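Local coordinates for protein D-ribitol-5-phosphate phosphatase (Bacteroides thetaiotaomicron, PDB 4JB3) that removes the phosphate from D-ribitol 5-phosphate and D-ribitol 1-phosphate, and can also dephosphorylate the riboflavin precursor 5-amino-6-(5-phospho-D-ribitylamino)uracil, at residues H167-P172 against F191-S196; S197-G202 against T209-N214. All blocks are in the same frame, centred on the assembly; numbering follows the deposited sequence.

Contact 1. Residues H167-P172 against F191-S196; sequences HTKPAP and FVDDGS. With NA (sodium ion), chain B.
K169 and D193 meet in the active site of this HAD phosphatase, at the C-terminal end of strand 189-192, beside the bound sodium. The lysine reaches in from its loop and the aspartate comes from the opposite direction, so that NZ closes a salt bridge on OD2 of D193 at 2.6 Å, nearly in line with the C-O bond. The K169 chain is extended except for a bend at CG-CD (chi3 -71°), where CD passes the edge of the F191 ring, 4.3 Å from CZ. D30, the likely nucleophile, forms a second salt bridge with NZ, and L129 O accepts a further hydrogen bond from it, so the buried amine is gripped from three residues.

The other carboxylate oxygen of D193 works on its own backbone. OD1 accepts from G195 N at 2.8 Å (N-H...O 161°), on the anti side and 18° out of the carboxylate plane, which makes an Asx turn. OD1 also takes a hydrogen bond from a water that binds the sodium, placing D193 in the second shell of the metal. D194 binds directly, OD1 lying 2.3 Å from sodium; D30 and G32 O complete the protein ligands. Sodium probably occupies the magnesium site. K169, as the motif III lysine, and the D193-D194 pair, as motif IV, meet beside D30, as is typical of HAD phosphatases.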
# COMPACT_ATOMS: atom_id res chain seq x y z
N HIS A 167 12.22 -6.18 -3.87
CA HIS A 167 12.63 -4.77 -3.76
C HIS A 167 11.50 -4.00 -3.11
O HIS A 167 10.33 -4.36 -3.27
CB HIS A 167 12.87 -4.16 -5.15
CG HIS A 167 13.87 -4.88 -5.98
ND1 HIS A 167 15.22 -4.62 -5.92
CD2 HIS A 167 13.72 -5.86 -6.91
CE1 HIS A 167 15.86 -5.41 -6.76
NE2 HIS A 167 14.97 -6.16 -7.38
N THR A 168 11.84 -2.92 -2.40
CA THR A 168 10.85 -1.98 -1.90
C THR A 168 10.97 -0.63 -2.58
O THR A 168 12.09 -0.19 -2.89
CB THR A 168 10.97 -1.76 -0.37
OG1 THR A 168 12.35 -1.63 -0.02
CG2 THR A 168 10.38 -2.93 0.38
N LYS A 169 9.84 0.02 -2.82
CA LYS A 169 9.83 1.42 -3.26
C LYS A 169 10.64 2.20 -2.23
O LYS A 169 10.52 1.93 -1.03
CB LYS A 169 8.40 1.96 -3.32
CG LYS A 169 7.49 1.24 -4.31
CD LYS A 169 6.12 1.93 -4.37
CE LYS A 169 5.38 1.67 -3.10
NZ LYS A 169 4.05 2.31 -3.07
N PRO A 170 11.44 3.18 -2.66
CA PRO A 170 11.47 3.77 -4.01
C PRO A 170 12.49 3.15 -4.96
O PRO A 170 12.91 3.83 -5.89
CB PRO A 170 11.83 5.22 -3.72
CG PRO A 170 12.81 5.10 -2.57
CD PRO A 170 12.29 3.94 -1.73
N ALA A 171 12.88 1.89 -4.76
CA ALA A 171 13.81 1.25 -5.69
C ALA A 171 13.21 1.24 -7.09
O ALA A 171 12.07 0.80 -7.27
CB ALA A 171 14.12 -0.17 -5.24
N PRO A 172 13.97 1.72 -8.09
CA PRO A 172 13.45 1.74 -9.45
C PRO A 172 13.08 0.34 -9.93
O PRO A 172 12.18 0.20 -10.76
CB PRO A 172 14.63 2.28 -10.27
CG PRO A 172 15.46 3.05 -9.30
CD PRO A 172 15.31 2.33 -7.99
N PHE A 191 0.08 7.34 -11.10
CA PHE A 191 0.62 6.69 -9.92
C PHE A 191 0.21 7.49 -8.70
O PHE A 191 0.51 8.68 -8.61
CB PHE A 191 2.14 6.59 -10.04
CG PHE A 191 2.83 6.03 -8.82
CD1 PHE A 191 2.45 4.80 -8.28
CD2 PHE A 191 3.87 6.71 -8.23
CE1 PHE A 191 3.11 4.28 -7.16
CE2 PHE A 191 4.53 6.21 -7.12
CZ PHE A 191 4.15 4.99 -6.59
N VAL A 192 -0.48 6.83 -7.77
CA VAL A 192 -1.05 7.47 -6.58
C VAL A 192 -0.38 6.94 -5.32
O VAL A 192 -0.57 5.78 -4.97
CB VAL A 192 -2.57 7.22 -6.50
CG1 VAL A 192 -3.18 8.03 -5.35
CG2 VAL A 192 -3.26 7.54 -7.81
N ASP A 193 0.40 7.78 -4.65
CA ASP A 193 1.22 7.34 -3.53
C ASP A 193 1.41 8.53 -2.61
O ASP A 193 1.62 9.65 -3.08
CB ASP A 193 2.58 6.85 -4.07
CG ASP A 193 3.37 6.03 -3.05
OD1 ASP A 193 3.56 6.49 -1.91
OD2 ASP A 193 3.81 4.92 -3.40
N ASP A 194 1.32 8.30 -1.30
CA ASP A 194 1.49 9.41 -0.37
C ASP A 194 2.95 9.74 -0.06
O ASP A 194 3.23 10.76 0.59
CB ASP A 194 0.74 9.13 0.95
CG ASP A 194 1.25 7.89 1.66
OD1 ASP A 194 1.33 6.84 0.99
OD2 ASP A 194 1.55 7.96 2.87
N GLY A 195 3.87 8.89 -0.52
CA GLY A 195 5.28 9.07 -0.18
C GLY A 195 6.07 9.83 -1.23
O GLY A 195 6.06 9.46 -2.42
N SER A 196 6.74 10.90 -0.80
CA SER A 196 7.47 11.79 -1.69
C SER A 196 8.52 11.08 -2.53
O SER A 196 8.58 11.28 -3.74
CB SER A 196 8.10 12.94 -0.91
OG SER A 196 7.09 13.77 -0.39
NA NA B . 2.15 4.68 1.35
O HOH W 1 4.27 5.46 0.55
O HOH W 2 2.83 5.52 3.45

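Contact 2. Residues S197-G202 against T209-N214; sequences SNIHIG and TFQPEN
The Q211 amide and the F210 ring, the flat groups here, belong to different layers. I199 CG1 lies off the plane of the Q211 amide, over one face, and is 3.7 Å from OE1; the ring of F210 has P212 CD over its centre, 4.1 Å above the plane, well away from I199. At the nitrogen end of the amide, NE2 hydrogen-bonds D194 O and S196 OG just ahead of 197-202, which pins the group against the first turn of the helix.

I199 supplies nearly all of the helix's side of the interface. With CG1 beside the backbone N and CG2 anti to it (chi1 -71°), its two branches spread over T209, F210 and Q211. CG2 meets T209 OG1 at 3.7 Å. CD1 reaches down to the strand itself, 3.6 Å from F210 O and 3.8 Å from T209 CB, while CG1 comes within the same 3.8 Å of Q211 CB, the two side chains crossing at an angle. T209 answers with its methyl: CG2 packs against the helix backbone, 3.9 Å from I199 O, and T209 CG2 is also 4.3 Å from G202 C. The contact is van der Waals packing throughout.

These residues join the helix and second strand of the beta-alpha-beta unit made by strand 189-192, helix 196-204 and strand 208-210. T209 and Q211 face the helix; F210 points away from it, packing against helix 219-226 on the other side of this outermost strand and against the neighbouring strand 189-192.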
# COMPACT_ATOMS: atom_id res chain seq x y z
N SER A 197 9.36 10.28 -1.89
CA SER A 197 10.44 9.61 -2.61
C SER A 197 9.87 8.70 -3.70
O SER A 197 10.41 8.62 -4.80
CB SER A 197 11.33 8.80 -1.66
OG SER A 197 12.02 9.66 -0.77
N ASN A 198 8.75 8.04 -3.40
CA ASN A 198 8.13 7.16 -4.38
C ASN A 198 7.59 7.96 -5.56
O ASN A 198 7.72 7.56 -6.72
CB ASN A 198 6.97 6.38 -3.74
CG ASN A 198 7.44 5.41 -2.69
OD1 ASN A 198 8.63 5.10 -2.59
ND2 ASN A 198 6.50 4.91 -1.89
N ILE A 199 6.96 9.10 -5.26
CA ILE A 199 6.44 9.99 -6.30
C ILE A 199 7.57 10.47 -7.21
O ILE A 199 7.42 10.50 -8.44
CB ILE A 199 5.69 11.17 -5.66
CG1 ILE A 199 4.37 10.69 -5.05
CG2 ILE A 199 5.44 12.28 -6.69
CD1 ILE A 199 3.27 10.35 -6.07
N HIS A 200 8.71 10.83 -6.63
CA HIS A 200 9.80 11.35 -7.44
C HIS A 200 10.35 10.32 -8.42
O HIS A 200 10.61 10.65 -9.58
CB HIS A 200 10.90 11.94 -6.57
CG HIS A 200 10.44 13.12 -5.76
ND1 HIS A 200 9.70 14.14 -6.31
CD2 HIS A 200 10.62 13.43 -4.46
CE1 HIS A 200 9.44 15.04 -5.38
NE2 HIS A 200 9.99 14.63 -4.24
N ILE A 201 10.52 9.07 -7.99
CA ILE A 201 10.99 8.05 -8.91
C ILE A 201 9.90 7.73 -9.95
O ILE A 201 10.21 7.54 -11.13
CB ILE A 201 11.50 6.79 -8.19
CG1 ILE A 201 12.01 5.77 -9.21
CG2 ILE A 201 10.43 6.16 -7.34
CD1 ILE A 201 13.29 6.19 -9.88
N GLY A 202 8.64 7.72 -9.54
CA GLY A 202 7.55 7.53 -10.49
C GLY A 202 7.58 8.58 -11.59
O GLY A 202 7.47 8.25 -12.78
N THR A 209 1.66 11.63 -11.79
CA THR A 209 1.60 11.34 -10.36
C THR A 209 0.57 12.16 -9.61
O THR A 209 0.23 13.29 -9.98
CB THR A 209 2.98 11.50 -9.67
OG1 THR A 209 3.40 12.86 -9.77
CG2 THR A 209 4.03 10.60 -10.31
N PHE A 210 0.08 11.57 -8.53
CA PHE A 210 -0.82 12.24 -7.59
C PHE A 210 -0.40 11.80 -6.21
O PHE A 210 -0.35 10.60 -5.92
CB PHE A 210 -2.27 11.85 -7.89
CG PHE A 210 -3.26 12.30 -6.83
CD1 PHE A 210 -3.13 13.52 -6.19
CD2 PHE A 210 -4.34 11.49 -6.50
CE1 PHE A 210 -4.04 13.92 -5.23
CE2 PHE A 210 -5.27 11.89 -5.55
CZ PHE A 210 -5.11 13.10 -4.91
N GLN A 211 -0.07 12.77 -5.36
CA GLN A 211 0.39 12.50 -3.99
C GLN A 211 -0.65 12.98 -2.97
O GLN A 211 -0.59 14.12 -2.47
CB GLN A 211 1.77 13.13 -3.73
CG GLN A 211 2.34 12.79 -2.34
CD GLN A 211 3.78 13.25 -2.13
OE1 GLN A 211 4.42 13.76 -3.04
NE2 GLN A 211 4.30 13.02 -0.92
N PRO A 212 -1.63 12.12 -2.66
CA PRO A 212 -2.60 12.49 -1.63
C PRO A 212 -1.99 12.50 -0.24
O PRO A 212 -0.93 11.90 -0.00
CB PRO A 212 -3.66 11.39 -1.74
CG PRO A 212 -2.88 10.18 -2.22
CD PRO A 212 -1.85 10.75 -3.17
N GLU A 213 -2.67 13.17 0.68
CA GLU A 213 -2.31 13.15 2.09
C GLU A 213 -2.85 11.87 2.71
O GLU A 213 -4.01 11.52 2.52
CB GLU A 213 -2.91 14.35 2.81
CG GLU A 213 -2.54 14.43 4.28
CD GLU A 213 -3.08 15.68 4.94
OE1 GLU A 213 -4.00 16.30 4.37
OE2 GLU A 213 -2.59 16.03 6.03
N ASN A 214 -2.00 11.19 3.47
CA ASN A 214 -2.44 10.05 4.28
C ASN A 214 -3.62 10.44 5.15
O ASN A 214 -3.54 11.41 5.93
CB ASN A 214 -1.26 9.61 5.15
CG ASN A 214 -1.64 8.55 6.16
OD1 ASN A 214 -2.31 7.57 5.83
ND2 ASN A 214 -1.20 8.74 7.41

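In the fold
Going from the N terminus, the chain passes helix 162-165 and enters the 167-172 loop, then runs through helix 172-182 into strand 189-192; contact 1 closes that excursion at the end of the strand. Contact 2 opens directly afterwards: helix 196-204 is followed after a shorter loop by strand 208-210, which comes back beneath it, so the two contacts follow in series and neither nests nor crosses. They still touch: F191 O lies 2.9 Å from F210 N as sheet neighbours, and K169 CB rests against N198 OD1 at 3.2 Å. Together they tie the metal-binding loop to the helix behind it and to the edge of the parallel sheet.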